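Local coordinates for protein aminotransferase, class III (Thermomicrobium roseum, PDB 6IO1) that acts as a thermostable (S)-enantioselective omega-transaminase, probably transferring amino groups between substrates by way of its pyridoxal phosphate cofactor, at residues V43-L54 with P427-L438; R268-Y278 with R374-V382. All coordinates share one frame; numbering follows the deposited sequence.

Contact 1: V43-L54 with P427-L438; sequences VWVWDAEGKRYL and PLTISRAECDVL
The indole of Trp44 meets Val437 at its edge, CH2 4.0 Å from Val437 CG1 near the ring plane. Within 43-54, Arg52 NH1 lies over one face, offset toward the rim, and Val43 CG2 over the opposite one. The Glu434 carboxylate, its plane 80° from that of the ring, approaches obliquely, OE2 3.6 Å from Trp44 NE1. One water accepts from NE1 and donates to OE2; a second joins OE2 to Val43 N. OE1 takes a nearly straight bond from Ser431 N (2.9 Å) on its anti side, tilted out of the carboxylate plane. With the weak return bond from Glu434 N to Ser431 OG, this makes a capping box and fixes the carboxylate's rotation. Val43 spreads its methyls, CG1 to the Pro427 ring (3.7 Å to CG) and CG2 to Glu434 CD (3.5 Å). Leu54 has CG anti to its N (chi1 -163°), setting CD1 in van der Waals contact with the carbonyl Glu434 O (3.3 Å) and in apolar packing on Val437 CG1 (3.8 Å). Strands 44-47 and 52-54 form an antiparallel beta hairpin, joined by a type I turn from Asp47 to Gly50; segment 432-438, the start of helix 432-450, packs against it almost perpendicular to strand 52-54 (99°, axes 9.9 Å apart). Leu54 pairs with strand 413-418, on which Leu438 packs, and Cys435 turns away to Leu357 of helix 346-361.

Contact 2: R268-Y278 with R374-V382; sequences RTGTLFGMQQY and RGKGLMLLV
Two hydrogen bonds join 268-278 to 374-382. Leu378 N donates to Arg268 O over 2.9 Å, nearly along the C=O axis and close to straight (167° at the hydrogen). Between side chains coming from opposite directions, Lys376 NZ reaches Gln277 OE1 (3.0 Å) from 52° above the amide's carbonyl plane. The lysine bends at chi2 (62°), bringing CE as well as NZ against the amide. Outside the segments, Arg268 NH2 hydrogen-bonds to Asn64 OD1 and NH1 to Pro426 O. A weaker CH-O contact runs from Gly377 CA to Arg268 O (3.5 Å). The bonds between the segments meet the end of a beta hairpin, strands 370-376 and 379-384, closed by a type II' turn from Lys376 to Met379; its sheet also holds strands 421-424 and 413-418, whereas 268-278 follows strand 256-260 of the other seven-stranded sheet. The positive phi of Gly377 favours glycine, and Arg268 O and Thr269 CA occupy the place where a CB would lie. Packing makes up the rest: Tyr278 OH sits 3.7 Å from Lys376 CG, the side chains sliding past each other. Without the long chain of Lys376, as with an alanine here, Gln277 OE1 would probably lose this donor and the Tyr278 hydroxyl the methylenes beside it. Arg268 crosses Met379 at about a right angle, CG to CG 3.6 Å, and sets NH1 3.5 Å from Leu378 CB.

The centres of contacts 1 and 2 lie 21 Å apart, yet the two touch directly: Leu378 CD1 of contact 2 packs 3.5 Å from Leu428 CA and 3.6 Å from Pro427 O of contact 1, and Leu428 CD2 comes within 3.8 Å of Arg268 CA. Both reach one seven-stranded mixed sheet, contact 1 through strands 44-47 and 52-55, contact 2 through the pair 370-376 and 379-384 at the far end of the strand order. Contact 2 comes close to the cofactor: the Met379 side chain is about 8 Å from the bound PMP, whose pocket includes Asp260, Val262 and Ile263, a few residues before Arg268, and Lys289, which follows 268-278.

Contact 1: V43-L54 with P427-L438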
loop_
_atom_site.group_PDB
_atom_site.type_symbol
_atom_site.label_atom_id
_atom_site.label_comp_id
_atom_site.label_asym_id
_atom_site.label_seq_id
_atom_site.Cartn_x
_atom_site.Cartn_y
_atom_site.Cartn_z
ATOM N N VAL B 43 -14.408 -15.116 -17.012
ATOM C CA VAL B 43 -14.883 -13.739 -17.048
ATOM C C VAL B 43 -16.192 -13.574 -16.282
ATOM O O VAL B 43 -16.797 -12.498 -16.318
ATOM C CB VAL B 43 -15.037 -13.245 -18.495
ATOM C CG1 VAL B 43 -13.761 -13.499 -19.286
ATOM C CG2 VAL B 43 -16.230 -13.917 -19.162
ATOM N N TRP B 44 -16.636 -14.614 -15.584
ATOM C CA TRP B 44 -17.941 -14.641 -14.943
ATOM C C TRP B 44 -17.803 -14.534 -13.432
ATOM O O TRP B 44 -16.861 -15.073 -12.844
ATOM C CB TRP B 44 -18.694 -15.926 -15.296
ATOM C CG TRP B 44 -18.845 -16.137 -16.764
ATOM C CD1 TRP B 44 -18.153 -17.016 -17.544
ATOM C CD2 TRP B 44 -19.745 -15.447 -17.636
ATOM N NE1 TRP B 44 -18.570 -16.918 -18.849
ATOM C CE2 TRP B 44 -19.546 -15.961 -18.932
ATOM C CE3 TRP B 44 -20.700 -14.444 -17.446
ATOM C CZ2 TRP B 44 -20.268 -15.506 -20.033
ATOM C CZ3 TRP B 44 -21.415 -13.994 -18.538
ATOM C CH2 TRP B 44 -21.195 -14.525 -19.816
ATOM N N VAL B 45 -18.763 -13.845 -12.813
ATOM C CA VAL B 45 -18.879 -13.757 -11.365
ATOM C C VAL B 45 -20.344 -13.963 -11.004
ATOM O O VAL B 45 -21.240 -13.808 -11.834
ATOM C CB VAL B 45 -18.369 -12.412 -10.800
ATOM C CG1 VAL B 45 -16.860 -12.298 -10.964
ATOM C CG2 VAL B 45 -19.075 -11.248 -11.478
ATOM N N TRP B 46 -20.580 -14.369 -9.764
ATOM C CA TRP B 46 -21.933 -14.592 -9.271
ATOM C C TRP B 46 -22.136 -13.817 -7.979
ATOM O O TRP B 46 -21.234 -13.755 -7.138
ATOM C CB TRP B 46 -22.208 -16.082 -9.044
ATOM C CG TRP B 46 -22.360 -16.867 -10.314
ATOM C CD1 TRP B 46 -23.528 -17.222 -10.924
ATOM C CD2 TRP B 46 -21.307 -17.397 -11.127
ATOM N NE1 TRP B 46 -23.267 -17.940 -12.067
ATOM C CE2 TRP B 46 -21.909 -18.060 -12.214
ATOM C CE3 TRP B 46 -19.911 -17.375 -11.041
ATOM C CZ2 TRP B 46 -21.166 -18.695 -13.208
ATOM C CZ3 TRP B 46 -19.174 -18.005 -12.029
ATOM C CH2 TRP B 46 -19.803 -18.656 -13.097
ATOM N N ASP B 47 -23.319 -13.228 -7.819
ATOM C CA ASP B 47 -23.598 -12.489 -6.599
ATOM C C ASP B 47 -24.171 -13.425 -5.535
ATOM O O ASP B 47 -24.358 -14.624 -5.756
ATOM C CB ASP B 47 -24.509 -11.286 -6.880
ATOM C CG ASP B 47 -25.930 -11.671 -7.286
ATOM O OD1 ASP B 47 -26.330 -12.848 -7.170
ATOM O OD2 ASP B 47 -26.666 -10.761 -7.726
ATOM N N ALA B 48 -24.455 -12.865 -4.356
ATOM C CA ALA B 48 -24.919 -13.671 -3.232
ATOM C C ALA B 48 -26.266 -14.329 -3.496
ATOM O O ALA B 48 -26.582 -15.341 -2.860
ATOM C CB ALA B 48 -24.998 -12.810 -1.971
ATOM N N GLU B 49 -27.061 -13.790 -4.416
ATOM C CA GLU B 49 -28.371 -14.344 -4.729
ATOM C C GLU B 49 -28.341 -15.308 -5.909
ATOM O O GLU B 49 -29.402 -15.781 -6.331
ATOM C CB GLU B 49 -29.366 -13.208 -4.993
ATOM C CG GLU B 49 -29.700 -12.399 -3.744
ATOM C CD GLU B 49 -30.569 -11.195 -4.035
ATOM O OE1 GLU B 49 -31.647 -11.366 -4.638
ATOM O OE2 GLU B 49 -30.174 -10.074 -3.654
ATOM N N GLY B 50 -27.160 -15.611 -6.449
ATOM C CA GLY B 50 -27.010 -16.564 -7.531
ATOM C C GLY B 50 -27.056 -15.982 -8.924
ATOM O O GLY B 50 -26.925 -16.734 -9.899
ATOM N N LYS B 51 -27.239 -14.676 -9.050
ATOM C CA LYS B 51 -27.257 -14.043 -10.357
ATOM C C LYS B 51 -25.849 -13.980 -10.947
ATOM O O LYS B 51 -24.872 -13.732 -10.236
ATOM C CB LYS B 51 -27.863 -12.650 -10.227
ATOM C CG LYS B 51 -27.830 -11.855 -11.498
ATOM C CD LYS B 51 -28.789 -10.701 -11.437
ATOM C CE LYS B 51 -28.747 -9.936 -12.727
ATOM N NZ LYS B 51 -29.820 -8.903 -12.779
ATOM N N ARG B 52 -25.746 -14.202 -12.257
ATOM C CA ARG B 52 -24.461 -14.219 -12.945
ATOM C C ARG B 52 -24.218 -12.896 -13.662
ATOM O O ARG B 52 -25.145 -12.291 -14.209
ATOM C CB ARG B 52 -24.385 -15.374 -13.947
ATOM C CG ARG B 52 -22.984 -15.620 -14.491
ATOM C CD ARG B 52 -22.997 -16.560 -15.682
ATOM N NE ARG B 52 -23.691 -15.984 -16.829
ATOM C CZ ARG B 52 -23.764 -16.562 -18.023
ATOM N NH1 ARG B 52 -23.189 -17.739 -18.227
ATOM N NH2 ARG B 52 -24.417 -15.968 -19.012
ATOM N N TYR B 53 -22.961 -12.458 -13.653
ATOM C CA TYR B 53 -22.525 -11.229 -14.291
ATOM C C TYR B 53 -21.243 -11.506 -15.056
ATOM O O TYR B 53 -20.453 -12.379 -14.682
ATOM C CB TYR B 53 -22.256 -10.103 -13.281
ATOM C CG TYR B 53 -23.389 -9.786 -12.333
ATOM C CD1 TYR B 53 -23.623 -10.570 -11.210
ATOM C CD2 TYR B 53 -24.205 -8.683 -12.543
ATOM C CE1 TYR B 53 -24.650 -10.274 -10.335
ATOM C CE2 TYR B 53 -25.233 -8.379 -11.675
ATOM C CZ TYR B 53 -25.451 -9.178 -10.573
ATOM O OH TYR B 53 -26.476 -8.877 -9.705
ATOM N N LEU B 54 -21.041 -10.753 -16.132
ATOM C CA LEU B 54 -19.767 -10.740 -16.833
ATOM C C LEU B 54 -18.885 -9.673 -16.200
ATOM O O LEU B 54 -19.286 -8.509 -16.095
ATOM C CB LEU B 54 -19.962 -10.461 -18.324
ATOM C CG LEU B 54 -18.799 -10.792 -19.267
ATOM C CD1 LEU B 54 -19.320 -11.121 -20.655
ATOM C CD2 LEU B 54 -17.785 -9.658 -19.342
ATOM N N PRO B 427 -11.195 -9.365 -18.730
ATOM C CA PRO B 427 -10.043 -10.260 -18.568
ATOM C C PRO B 427 -9.441 -10.596 -19.939
ATOM O O PRO B 427 -10.188 -10.794 -20.882
ATOM C CB PRO B 427 -10.645 -11.524 -17.937
ATOM C CG PRO B 427 -11.913 -11.038 -17.272
ATOM C CD PRO B 427 -12.425 -9.944 -18.185
ATOM N N LEU B 428 -8.109 -10.669 -20.004
ATOM C CA LEU B 428 -7.406 -10.891 -21.264
ATOM C C LEU B 428 -7.832 -12.173 -21.970
ATOM O O LEU B 428 -7.497 -12.349 -23.146
ATOM C CB LEU B 428 -5.893 -10.919 -21.029
ATOM C CG LEU B 428 -5.239 -9.773 -20.252
ATOM C CD1 LEU B 428 -3.724 -9.828 -20.404
ATOM C CD2 LEU B 428 -5.768 -8.416 -20.691
ATOM N N THR B 429 -8.554 -13.062 -21.293
ATOM C CA THR B 429 -8.974 -14.335 -21.864
ATOM C C THR B 429 -10.336 -14.273 -22.543
ATOM O O THR B 429 -10.836 -15.315 -22.982
ATOM C CB THR B 429 -9.000 -15.413 -20.779
ATOM O OG1 THR B 429 -9.903 -15.023 -19.737
ATOM C CG2 THR B 429 -7.613 -15.605 -20.188
ATOM N N ILE B 430 -10.953 -13.089 -22.622
ATOM C CA ILE B 430 -12.328 -12.988 -23.100
ATOM C C ILE B 430 -12.429 -13.495 -24.531
ATOM O O ILE B 430 -11.622 -13.147 -25.401
ATOM C CB ILE B 430 -12.840 -11.545 -22.959
ATOM C CG1 ILE B 430 -14.344 -11.479 -23.241
ATOM C CG2 ILE B 430 -12.069 -10.588 -23.862
ATOM C CD1 ILE B 430 -14.995 -10.200 -22.752
ATOM N N SER B 431 -13.397 -14.372 -24.761
ATOM C CA SER B 431 -13.659 -14.922 -26.079
ATOM C C SER B 431 -14.598 -14.035 -26.890
ATOM O O SER B 431 -15.135 -13.031 -26.403
ATOM C CB SER B 431 -14.267 -16.320 -25.959
ATOM O OG SER B 431 -15.629 -16.254 -25.560
ATOM N N ARG B 432 -14.892 -14.513 -28.103
ATOM C CA ARG B 432 -15.846 -13.860 -29.039
ATOM C C ARG B 432 -17.278 -13.893 -28.478
ATOM O O ARG B 432 -17.950 -12.846 -28.565
ATOM C CB ARG B 432 -15.788 -14.547 -30.408
ATOM C CG ARG B 432 -16.606 -13.850 -31.486
ATOM C CD ARG B 432 -16.463 -14.518 -32.842
ATOM N NE ARG B 432 -17.199 -13.819 -33.886
ATOM C CZ ARG B 432 -16.696 -12.848 -34.639
ATOM N NH1 ARG B 432 -15.446 -12.454 -34.464
ATOM N NH2 ARG B 432 -17.444 -12.273 -35.564
ATOM N N ALA B 433 -17.725 -15.017 -27.892
ATOM C CA ALA B 433 -19.092 -15.069 -27.405
ATOM C C ALA B 433 -19.260 -14.191 -26.182
ATOM O O ALA B 433 -20.254 -13.463 -26.061
ATOM C CB ALA B 433 -19.478 -16.517 -27.110
ATOM N N GLU B 434 -18.282 -14.217 -25.282
ATOM C CA GLU B 434 -18.326 -13.339 -24.122
ATOM C C GLU B 434 -18.234 -11.870 -24.533
ATOM O O GLU B 434 -18.875 -11.004 -23.923
ATOM C CB GLU B 434 -17.206 -13.728 -23.160
ATOM C CG GLU B 434 -17.316 -15.189 -22.731
ATOM C CD GLU B 434 -16.029 -15.750 -22.162
ATOM O OE1 GLU B 434 -14.956 -15.169 -22.421
ATOM O OE2 GLU B 434 -16.095 -16.777 -21.454
ATOM N N CYS B 435 -17.457 -11.572 -25.581
ATOM C CA CYS B 435 -17.420 -10.207 -26.099
ATOM C C CYS B 435 -18.794 -9.772 -26.590
ATOM O O CYS B 435 -19.203 -8.629 -26.365
ATOM C CB CYS B 435 -16.391 -10.081 -27.223
ATOM S SG CYS B 435 -14.678 -9.930 -26.675
ATOM N N ASP B 436 -19.513 -10.666 -27.274
ATOM C CA ASP B 436 -20.860 -10.339 -27.737
ATOM C C ASP B 436 -21.802 -10.113 -26.564
ATOM O O ASP B 436 -22.662 -9.221 -26.606
ATOM C CB ASP B 436 -21.406 -11.458 -28.618
ATOM C CG ASP B 436 -20.756 -11.497 -29.972
ATOM O OD1 ASP B 436 -20.140 -10.485 -30.366
ATOM O OD2 ASP B 436 -20.873 -12.534 -30.658
ATOM N N VAL B 437 -21.665 -10.928 -25.518
ATOM C CA VAL B 437 -22.471 -10.733 -24.316
ATOM C C VAL B 437 -22.228 -9.341 -23.752
ATOM O O VAL B 437 -23.169 -8.582 -23.484
ATOM C CB VAL B 437 -22.161 -11.827 -23.278
ATOM C CG1 VAL B 437 -22.822 -11.501 -21.950
ATOM C CG2 VAL B 437 -22.604 -13.185 -23.798
ATOM N N LEU B 438 -20.952 -8.969 -23.625
ATOM C CA LEU B 438 -20.596 -7.661 -23.085
ATOM C C LEU B 438 -21.141 -6.541 -23.962
ATOM O O LEU B 438 -21.723 -5.567 -23.462
ATOM C CB LEU B 438 -19.075 -7.561 -22.948
ATOM C CG LEU B 438 -18.459 -6.227 -22.522
ATOM C CD1 LEU B 438 -19.012 -5.794 -21.189
ATOM C CD2 LEU B 438 -16.950 -6.331 -22.456
HETATM O O HOH W 1 -14.687 -17.250 -19.214
HETATM O O HOH W 2 -18.014 -19.238 -20.761
#

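Contact 2: R268-Y278 with R374-V382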
loop_
_atom_site.group_PDB
_atom_site.type_symbol
_atom_site.label_atom_id
_atom_site.label_comp_id
_atom_site.label_asym_id
_atom_site.label_seq_id
_atom_site.Cartn_x
_atom_site.Cartn_y
_atom_site.Cartn_z
ATOM N N ARG B 268 -2.403 -5.895 -21.307
ATOM C CA ARG B 268 -3.724 -5.312 -21.542
ATOM C C ARG B 268 -3.822 -4.622 -22.903
ATOM O O ARG B 268 -4.874 -4.675 -23.549
ATOM C CB ARG B 268 -4.090 -4.337 -20.423
ATOM C CG ARG B 268 -5.518 -3.811 -20.542
ATOM C CD ARG B 268 -6.149 -3.498 -19.192
ATOM N NE ARG B 268 -6.389 -4.692 -18.385
ATOM C CZ ARG B 268 -7.437 -5.499 -18.529
ATOM N NH1 ARG B 268 -8.347 -5.254 -19.462
ATOM N NH2 ARG B 268 -7.571 -6.559 -17.743
ATOM N N THR B 269 -2.750 -3.980 -23.363
ATOM C CA THR B 269 -2.814 -3.169 -24.577
ATOM C C THR B 269 -2.593 -3.964 -25.860
ATOM O O THR B 269 -2.673 -3.383 -26.947
ATOM C CB THR B 269 -1.792 -2.030 -24.515
ATOM O OG1 THR B 269 -0.465 -2.570 -24.572
ATOM C CG2 THR B 269 -1.959 -1.227 -23.236
ATOM N N GLY B 270 -2.326 -5.262 -25.770
ATOM C CA GLY B 270 -1.999 -6.073 -26.926
ATOM C C GLY B 270 -0.538 -6.450 -27.010
ATOM O O GLY B 270 -0.172 -7.285 -27.846
ATOM N N THR B 271 0.302 -5.853 -26.170
ATOM C CA THR B 271 1.678 -6.267 -25.957
ATOM C C THR B 271 1.856 -6.477 -24.462
ATOM O O THR B 271 1.000 -6.093 -23.663
ATOM C CB THR B 271 2.686 -5.230 -26.469
ATOM O OG1 THR B 271 2.443 -3.974 -25.828
ATOM C CG2 THR B 271 2.568 -5.061 -27.977
ATOM N N LEU B 272 2.975 -7.095 -24.080
ATOM C CA LEU B 272 3.204 -7.361 -22.664
ATOM C C LEU B 272 3.208 -6.071 -21.853
ATOM O O LEU B 272 2.616 -6.009 -20.769
ATOM C CB LEU B 272 4.513 -8.123 -22.467
ATOM C CG LEU B 272 4.732 -8.623 -21.037
ATOM C CD1 LEU B 272 3.538 -9.445 -20.572
ATOM C CD2 LEU B 272 6.016 -9.429 -20.928
ATOM N N PHE B 273 3.854 -5.025 -22.364
ATOM C CA PHE B 273 3.875 -3.732 -21.700
ATOM C C PHE B 273 3.555 -2.631 -22.698
ATOM O O PHE B 273 3.833 -2.750 -23.895
ATOM C CB PHE B 273 5.229 -3.466 -21.035
ATOM C CG PHE B 273 5.613 -4.502 -20.020
ATOM C CD1 PHE B 273 4.874 -4.658 -18.859
ATOM C CD2 PHE B 273 6.709 -5.322 -20.227
ATOM C CE1 PHE B 273 5.221 -5.612 -17.923
ATOM C CE2 PHE B 273 7.062 -6.278 -19.293
ATOM C CZ PHE B 273 6.317 -6.422 -18.140
ATOM N N GLY B 274 2.954 -1.553 -22.187
ATOM C CA GLY B 274 2.596 -0.435 -23.042
ATOM C C GLY B 274 3.791 0.276 -23.645
ATOM O O GLY B 274 3.679 0.878 -24.718
ATOM N N MET B 275 4.943 0.240 -22.961
ATOM C CA MET B 275 6.149 0.864 -23.503
ATOM C C MET B 275 6.497 0.297 -24.873
ATOM O O MET B 275 6.988 1.022 -25.747
ATOM C CB MET B 275 7.327 0.705 -22.531
ATOM C CG MET B 275 7.764 -0.730 -22.237
ATOM S SD MET B 275 8.800 -0.887 -20.765
ATOM C CE MET B 275 10.431 -0.544 -21.422
ATOM N N GLN B 276 6.263 -1.002 -25.077
ATOM C CA GLN B 276 6.523 -1.600 -26.382
ATOM C C GLN B 276 5.578 -1.050 -27.444
ATOM O O GLN B 276 5.986 -0.841 -28.592
ATOM C CB GLN B 276 6.407 -3.122 -26.304
ATOM C CG GLN B 276 6.748 -3.813 -27.615
ATOM C CD GLN B 276 6.842 -5.320 -27.487
ATOM O OE1 GLN B 276 6.799 -5.866 -26.386
ATOM N NE2 GLN B 276 6.974 -6.000 -28.620
ATOM N N GLN B 277 4.315 -0.811 -27.083
ATOM C CA GLN B 277 3.359 -0.273 -28.047
ATOM C C GLN B 277 3.815 1.075 -28.585
ATOM O O GLN B 277 3.720 1.339 -29.789
ATOM C CB GLN B 277 1.978 -0.132 -27.405
ATOM C CG GLN B 277 1.276 -1.437 -27.093
ATOM C CD GLN B 277 0.456 -1.955 -28.256
ATOM O OE1 GLN B 277 0.352 -1.304 -29.296
ATOM N NE2 GLN B 277 -0.143 -3.127 -28.082
ATOM N N TYR B 278 4.316 1.940 -27.708
ATOM C CA TYR B 278 4.593 3.326 -28.050
ATOM C C TYR B 278 6.078 3.616 -28.217
ATOM O O TYR B 278 6.460 4.784 -28.334
ATOM C CB TYR B 278 3.966 4.241 -26.998
ATOM C CG TYR B 278 2.457 4.130 -26.999
ATOM C CD1 TYR B 278 1.699 4.798 -27.950
ATOM C CD2 TYR B 278 1.796 3.325 -26.080
ATOM C CE1 TYR B 278 0.324 4.690 -27.973
ATOM C CE2 TYR B 278 0.417 3.210 -26.096
ATOM C CZ TYR B 278 -0.312 3.896 -27.045
ATOM O OH TYR B 278 -1.683 3.791 -27.073
ATOM N N ARG B 374 -13.665 4.930 -27.844
ATOM C CA ARG B 374 -12.221 4.848 -28.013
ATOM C C ARG B 374 -11.684 3.676 -27.210
ATOM O O ARG B 374 -12.311 3.223 -26.252
ATOM C CB ARG B 374 -11.523 6.151 -27.597
ATOM C CG ARG B 374 -11.809 6.601 -26.175
ATOM C CD ARG B 374 -11.149 7.941 -25.898
ATOM N NE ARG B 374 -11.460 8.449 -24.564
ATOM C CZ ARG B 374 -12.505 9.222 -24.282
ATOM N NH1 ARG B 374 -13.339 9.587 -25.247
ATOM N NH2 ARG B 374 -12.709 9.640 -23.041
ATOM N N GLY B 375 -10.538 3.157 -27.634
ATOM C CA GLY B 375 -9.939 2.054 -26.914
ATOM C C GLY B 375 -8.559 1.717 -27.424
ATOM O O GLY B 375 -8.203 2.013 -28.570
ATOM N N LYS B 376 -7.788 1.087 -26.543
ATOM C CA LYS B 376 -6.495 0.503 -26.869
ATOM C C LYS B 376 -6.414 -0.852 -26.185
ATOM O O LYS B 376 -6.566 -0.939 -24.961
ATOM C CB LYS B 376 -5.340 1.403 -26.427
ATOM C CG LYS B 376 -3.975 0.854 -26.793
ATOM C CD LYS B 376 -3.812 0.734 -28.297
ATOM C CE LYS B 376 -2.456 0.153 -28.654
ATOM N NZ LYS B 376 -2.346 -0.147 -30.109
ATOM N N GLY B 377 -6.206 -1.903 -26.974
ATOM C CA GLY B 377 -6.195 -3.239 -26.405
ATOM C C GLY B 377 -7.538 -3.521 -25.768
ATOM O O GLY B 377 -8.594 -3.293 -26.366
ATOM N N LEU B 378 -7.511 -3.988 -24.526
ATOM C CA LEU B 378 -8.734 -4.290 -23.797
ATOM C C LEU B 378 -9.241 -3.113 -22.973
ATOM O O LEU B 378 -10.206 -3.273 -22.218
ATOM C CB LEU B 378 -8.527 -5.511 -22.904
ATOM C CG LEU B 378 -8.839 -6.828 -23.616
ATOM C CD1 LEU B 378 -8.787 -7.975 -22.642
ATOM C CD2 LEU B 378 -10.199 -6.764 -24.296
ATOM N N MET B 379 -8.617 -1.942 -23.091
ATOM C CA MET B 379 -9.098 -0.740 -22.420
ATOM C C MET B 379 -10.048 -0.009 -23.359
ATOM O O MET B 379 -9.630 0.445 -24.427
ATOM C CB MET B 379 -7.931 0.165 -22.028
ATOM C CG MET B 379 -6.841 -0.528 -21.230
ATOM S SD MET B 379 -5.395 0.517 -20.974
ATOM C CE MET B 379 -6.152 1.976 -20.263
ATOM N N LEU B 380 -11.322 0.108 -22.978
ATOM C CA LEU B 380 -12.298 0.722 -23.869
ATOM C C LEU B 380 -13.201 1.671 -23.095
ATOM O O LEU B 380 -13.459 1.477 -21.905
ATOM C CB LEU B 380 -13.142 -0.337 -24.592
ATOM C CG LEU B 380 -12.365 -1.317 -25.476
ATOM C CD1 LEU B 380 -12.309 -2.696 -24.836
ATOM C CD2 LEU B 380 -12.961 -1.389 -26.872
ATOM N N LEU B 381 -13.686 2.700 -23.792
ATOM C CA LEU B 381 -14.575 3.688 -23.201
ATOM C C LEU B 381 -15.590 4.164 -24.231
ATOM O O LEU B 381 -15.249 4.433 -25.390
ATOM C CB LEU B 381 -13.797 4.889 -22.647
ATOM C CG LEU B 381 -14.580 5.856 -21.752
ATOM C CD1 LEU B 381 -13.703 6.367 -20.630
ATOM C CD2 LEU B 381 -15.141 7.026 -22.546
ATOM N N VAL B 382 -16.840 4.258 -23.783
ATOM C CA VAL B 382 -17.943 4.869 -24.512
ATOM C C VAL B 382 -18.278 6.167 -23.791
ATOM O O VAL B 382 -18.808 6.139 -22.671
ATOM C CB VAL B 382 -19.166 3.943 -24.576
ATOM C CG1 VAL B 382 -20.320 4.632 -25.292
ATOM C CG2 VAL B 382 -18.811 2.625 -25.248
#